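Local coordinates for aminopeptidase N (Francisella tularensis subsp. tularensis, PDB 5DLL), which removes N-terminal amino acids, preferably alanine, from peptides as a zinc-dependent M1-family aminopeptidase, probably in the breakdown of intracellular peptides, at residues A274-G279 with Y311-T316; V307-F312 with L330-T335. One frame throughout, in Å; residues are numbered along the deposited sequence.

Contact 1 (A274-G279 with Y311-T316); sequences AMENKG and YFHNWT. With ZN (zinc ion), chain B.
Glu276 lays its carboxylate flat over one face of the His313 imidazole, and this stack is the heart of the contact. The two planes lie 18° apart, with Glu276 CD 3.5 Å above the ring plane and displaced toward its rim on the CD2 side; Glu276 OE1 is 3.5 Å from His313 CD2. Closer to the backbones the aliphatic parts press together, Glu276 CB sitting 3.5 Å from His313 CB. The carboxylate reaches its place because CG of Glu276 is tucked between its own backbone N and carbonyl carbon (chi1 73°) and the chain then bends at chi2. Its OE2 is held in a salt bridge by Lys331 of helix 328-346. The His313 ring is pinned at both nitrogens: NE2 binds the zinc ion at 2.1 Å, and ND1 donates to Thr316 O at 3.0 Å, the acceptor lying 16° out of the ring plane. Farther along the loop, Lys278 and Asn314 meet more lightly. Here the touching atoms are the methylenes of the lysine, CD of Lys278 standing 3.1 Å from OD1 of Asn314, while ND2 of Asn314 is hydrogen-bonded to Asp258. Ala274 to Asn277 form the AMEN part of the GxMEN exopeptidase motif of M1 enzymes; in relatives its glutamate recognises the substrate's free amino group. A carboxylate lying over a zinc-bound histidine puts negative charge near the metal, probably balanced in part by Lys331, and is consistent with holding a substrate's amino group there.

Contact 2 (V307-F312 with L330-T335); sequences VGHEYF and LKEGLT. With ZN (zinc ion), chain B.
His309 and Glu332 meet at the zinc ion, which joins helix 297-312 to helix 328-346. His309 NE2 binds the metal at 2.2 Å, and Glu332 grips it with both carboxylate oxygens, OE1 and OE2 each at 2.0 Å. Ring and carboxylate are nearly coplanar, 9° apart, with the carboxylate at the imidazole's edge; NE2 of His309 and OE2 of Glu332 approach to 2.9 Å because they share the metal, not a proton. The imidazole gets there with CG anti to the backbone N (chi1 174°), and ND1 is hydrogen-bonded to Asp339, so both ring nitrogens are held and the rotation is fixed. Packing is tight around Thr335, whose methyl CG2 sits over the centre of the His309 ring in a CH-pi contact, 4.1 Å from the centroid, and also meets the backbone at His309 O and Phe312 CB at 3.8 Å. Phe312 turns its ring away from 330-335, to meet Trp248 and, farther along the same helix 328-346, Phe342. The zinc side is joined by coordination, with little side-chain packing, and there His309 remains partly exposed; the axes of segments 307-312 and 330-335 approach to 10.1 Å. Lys331 NZ forms a salt bridge to Glu332 OE1 at 2.8 Å from above the carboxylate plane. This is the M1 gluzincin zinc site: the HExxH motif at the end of helix 297-312, with the third ligand, Glu332, supplied by helix 328-346. Asp339 would probably make His309 a stronger donor to zinc, while Lys331 would draw charge from Glu332.

How the contacts relate
Contacts 1 and 2 lie side by side, their centres about 7 Å apart, within the peptidase M1 family domain. Along the chain come edge strand 274-275 of the five-stranded mixed sheet and its following loop, then helix 297-312 with the turn into helix 314-319, and last helix 328-346. Helix 297-312 serves both contacts, which share Tyr311 and Phe312, and zinc completes the join: His313 supplies the third protein ligand beside those of contact 2. A salt bridge from Glu276 to Lys331 and a probable Thr316-Thr335 hydrogen bond also connect them. The loop that probably recognises the substrate's amino end is thus tied directly to the metal site.

Contact 1 (A274-G279 with Y311-T316)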
# COMPACT_ATOMS: atom_id res chain seq x y z
N ALA A 274 -0.42 -5.69 9.06
CA ALA A 274 -1.84 -6.00 9.17
C ALA A 274 -2.11 -7.35 8.52
O ALA A 274 -1.44 -7.71 7.55
CB ALA A 274 -2.66 -4.91 8.51
N MET A 275 -3.07 -8.10 9.04
CA MET A 275 -3.39 -9.41 8.47
C MET A 275 -4.89 -9.68 8.49
O MET A 275 -5.56 -9.42 9.49
CB MET A 275 -2.63 -10.52 9.21
CG MET A 275 -2.89 -11.93 8.66
SD MET A 275 -2.33 -12.19 6.96
CE MET A 275 -3.53 -13.40 6.37
N GLU A 276 -5.39 -10.25 7.40
CA GLU A 276 -6.83 -10.36 7.17
C GLU A 276 -7.46 -11.63 7.74
O GLU A 276 -8.41 -12.16 7.16
CB GLU A 276 -7.13 -10.30 5.66
CG GLU A 276 -6.74 -11.55 4.86
CD GLU A 276 -5.50 -11.39 4.01
OE1 GLU A 276 -4.67 -10.50 4.30
OE2 GLU A 276 -5.37 -12.19 3.05
N ASN A 277 -6.97 -12.11 8.88
CA ASN A 277 -7.46 -13.39 9.40
C ASN A 277 -8.97 -13.32 9.57
O ASN A 277 -9.49 -12.34 10.09
CB ASN A 277 -6.79 -13.76 10.73
CG ASN A 277 -5.28 -13.74 10.65
OD1 ASN A 277 -4.62 -13.02 11.39
ND2 ASN A 277 -4.72 -14.54 9.75
N LYS A 278 -9.67 -14.35 9.09
CA LYS A 278 -11.12 -14.34 9.00
C LYS A 278 -11.79 -14.09 10.36
O LYS A 278 -11.64 -14.88 11.28
CB LYS A 278 -11.62 -15.65 8.38
CG LYS A 278 -13.13 -15.83 8.30
CD LYS A 278 -13.80 -14.78 7.43
CE LYS A 278 -15.24 -15.18 7.09
NZ LYS A 278 -15.31 -16.06 5.89
N GLY A 279 -12.49 -12.96 10.46
CA GLY A 279 -13.22 -12.60 11.68
C GLY A 279 -12.34 -12.05 12.79
O GLY A 279 -12.84 -11.68 13.86
N TYR A 311 -10.73 -5.49 6.07
CA TYR A 311 -12.14 -5.88 6.11
C TYR A 311 -12.62 -6.38 4.73
O TYR A 311 -13.41 -7.34 4.64
CB TYR A 311 -13.06 -4.75 6.61
CG TYR A 311 -14.53 -5.11 6.51
CD1 TYR A 311 -15.14 -5.93 7.46
CD2 TYR A 311 -15.31 -4.67 5.42
CE1 TYR A 311 -16.48 -6.29 7.35
CE2 TYR A 311 -16.65 -5.03 5.31
CZ TYR A 311 -17.23 -5.84 6.27
OH TYR A 311 -18.55 -6.19 6.17
N PHE A 312 -12.13 -5.75 3.67
CA PHE A 312 -12.56 -6.09 2.31
C PHE A 312 -12.09 -7.48 1.89
O PHE A 312 -12.76 -8.14 1.10
CB PHE A 312 -12.12 -5.00 1.32
CG PHE A 312 -12.61 -3.62 1.69
CD1 PHE A 312 -13.87 -3.43 2.26
CD2 PHE A 312 -11.80 -2.51 1.49
CE1 PHE A 312 -14.31 -2.17 2.61
CE2 PHE A 312 -12.24 -1.24 1.84
CZ PHE A 312 -13.49 -1.08 2.40
N HIS A 313 -10.97 -7.95 2.44
CA HIS A 313 -10.52 -9.34 2.21
C HIS A 313 -11.57 -10.37 2.62
O HIS A 313 -11.58 -11.47 2.07
CB HIS A 313 -9.22 -9.65 2.95
CG HIS A 313 -7.99 -9.24 2.22
ND1 HIS A 313 -7.73 -9.63 0.92
CD2 HIS A 313 -6.94 -8.47 2.60
CE1 HIS A 313 -6.58 -9.11 0.53
NE2 HIS A 313 -6.08 -8.41 1.53
N ASN A 314 -12.43 -10.03 3.58
CA ASN A 314 -13.48 -10.95 4.03
C ASN A 314 -14.20 -11.65 2.89
O ASN A 314 -14.54 -12.82 2.99
CB ASN A 314 -14.50 -10.24 4.92
CG ASN A 314 -15.43 -11.21 5.61
OD1 ASN A 314 -14.98 -12.11 6.30
ND2 ASN A 314 -16.74 -11.04 5.42
N TRP A 315 -14.45 -10.92 1.80
CA TRP A 315 -15.04 -11.51 0.60
C TRP A 315 -13.96 -11.79 -0.44
O TRP A 315 -13.87 -12.92 -0.93
CB TRP A 315 -16.15 -10.62 0.03
CG TRP A 315 -17.44 -10.79 0.77
CD1 TRP A 315 -17.90 -10.03 1.80
CD2 TRP A 315 -18.41 -11.83 0.57
NE1 TRP A 315 -19.10 -10.52 2.26
CE2 TRP A 315 -19.44 -11.63 1.52
CE3 TRP A 315 -18.51 -12.91 -0.31
CZ2 TRP A 315 -20.56 -12.46 1.60
CZ3 TRP A 315 -19.62 -13.74 -0.23
CH2 TRP A 315 -20.63 -13.51 0.72
N THR A 316 -13.15 -10.79 -0.76
CA THR A 316 -12.09 -10.95 -1.76
C THR A 316 -10.79 -11.41 -1.12
O THR A 316 -9.84 -10.63 -0.97
CB THR A 316 -11.86 -9.64 -2.56
OG1 THR A 316 -11.57 -8.57 -1.66
CG2 THR A 316 -13.11 -9.31 -3.38
ZN ZN B . -4.14 -7.49 1.67

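Contact 2 (V307-F312 with L330-T335)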
# COMPACT_ATOMS: atom_id res chain seq x y z
N VAL A 307 -7.68 -0.38 7.95
CA VAL A 307 -8.80 -1.14 8.48
C VAL A 307 -9.71 -1.57 7.33
O VAL A 307 -10.15 -2.72 7.26
CB VAL A 307 -9.61 -0.32 9.51
CG1 VAL A 307 -10.90 -1.04 9.90
CG2 VAL A 307 -8.78 -0.03 10.75
N GLY A 308 -9.99 -0.63 6.43
CA GLY A 308 -10.79 -0.91 5.25
C GLY A 308 -10.26 -2.10 4.48
O GLY A 308 -10.96 -3.11 4.32
N HIS A 309 -9.01 -2.00 4.05
CA HIS A 309 -8.39 -3.02 3.21
C HIS A 309 -8.55 -4.42 3.77
O HIS A 309 -8.90 -5.35 3.06
CB HIS A 309 -6.90 -2.70 3.03
CG HIS A 309 -6.14 -3.76 2.30
ND1 HIS A 309 -5.76 -3.62 0.98
CD2 HIS A 309 -5.69 -4.97 2.69
CE1 HIS A 309 -5.10 -4.70 0.60
NE2 HIS A 309 -5.05 -5.54 1.62
N GLU A 310 -8.28 -4.57 5.07
CA GLU A 310 -8.33 -5.89 5.69
C GLU A 310 -9.77 -6.39 5.80
O GLU A 310 -10.02 -7.58 5.64
CB GLU A 310 -7.64 -5.89 7.06
CG GLU A 310 -6.17 -5.47 7.06
CD GLU A 310 -5.28 -6.27 6.10
OE1 GLU A 310 -5.55 -7.47 5.89
OE2 GLU A 310 -4.30 -5.70 5.57
N TYR A 311 -10.73 -5.49 6.07
CA TYR A 311 -12.14 -5.88 6.11
C TYR A 311 -12.62 -6.38 4.73
O TYR A 311 -13.41 -7.34 4.64
CB TYR A 311 -13.06 -4.75 6.61
CG TYR A 311 -14.53 -5.11 6.51
CD1 TYR A 311 -15.14 -5.93 7.46
CD2 TYR A 311 -15.31 -4.67 5.42
CE1 TYR A 311 -16.48 -6.29 7.35
CE2 TYR A 311 -16.65 -5.03 5.31
CZ TYR A 311 -17.23 -5.84 6.27
OH TYR A 311 -18.55 -6.19 6.17
N PHE A 312 -12.13 -5.75 3.67
CA PHE A 312 -12.56 -6.09 2.31
C PHE A 312 -12.09 -7.48 1.89
O PHE A 312 -12.76 -8.14 1.10
CB PHE A 312 -12.12 -5.00 1.32
CG PHE A 312 -12.61 -3.62 1.69
CD1 PHE A 312 -13.87 -3.43 2.26
CD2 PHE A 312 -11.80 -2.51 1.49
CE1 PHE A 312 -14.31 -2.17 2.61
CE2 PHE A 312 -12.24 -1.24 1.84
CZ PHE A 312 -13.49 -1.08 2.40
N LEU A 330 -4.72 -11.26 -7.83
CA LEU A 330 -6.17 -11.32 -7.65
C LEU A 330 -6.58 -11.17 -6.18
O LEU A 330 -7.52 -10.42 -5.88
CB LEU A 330 -6.72 -12.65 -8.20
CG LEU A 330 -8.21 -12.90 -7.99
CD1 LEU A 330 -9.03 -11.82 -8.69
CD2 LEU A 330 -8.60 -14.29 -8.47
N LYS A 331 -5.92 -11.88 -5.27
CA LYS A 331 -6.30 -11.82 -3.85
C LYS A 331 -6.10 -10.43 -3.29
O LYS A 331 -6.96 -9.91 -2.57
CB LYS A 331 -5.50 -12.81 -2.98
CG LYS A 331 -5.91 -12.76 -1.51
CD LYS A 331 -5.00 -13.59 -0.62
CE LYS A 331 -3.75 -12.83 -0.20
NZ LYS A 331 -4.00 -11.94 0.97
N GLU A 332 -4.96 -9.82 -3.62
CA GLU A 332 -4.64 -8.50 -3.11
C GLU A 332 -5.04 -7.40 -4.08
O GLU A 332 -5.68 -6.43 -3.66
CB GLU A 332 -3.17 -8.40 -2.69
CG GLU A 332 -2.84 -9.12 -1.38
CD GLU A 332 -3.52 -8.52 -0.15
OE1 GLU A 332 -3.38 -9.17 0.90
OE2 GLU A 332 -4.18 -7.49 -0.33
N GLY A 333 -4.71 -7.54 -5.36
CA GLY A 333 -5.06 -6.52 -6.36
C GLY A 333 -6.52 -6.09 -6.34
O GLY A 333 -6.84 -4.90 -6.38
N LEU A 334 -7.41 -7.08 -6.27
CA LEU A 334 -8.84 -6.82 -6.17
C LEU A 334 -9.17 -6.08 -4.88
O LEU A 334 -9.93 -5.13 -4.90
CB LEU A 334 -9.62 -8.14 -6.25
CG LEU A 334 -11.15 -8.08 -6.17
CD1 LEU A 334 -11.72 -7.13 -7.21
CD2 LEU A 334 -11.75 -9.47 -6.33
N THR A 335 -8.58 -6.52 -3.77
CA THR A 335 -8.81 -5.90 -2.46
C THR A 335 -8.13 -4.53 -2.35
O THR A 335 -8.57 -3.68 -1.57
CB THR A 335 -8.29 -6.80 -1.32
OG1 THR A 335 -8.71 -8.15 -1.53
CG2 THR A 335 -8.81 -6.32 0.03
ZN ZN B . -4.14 -7.49 1.67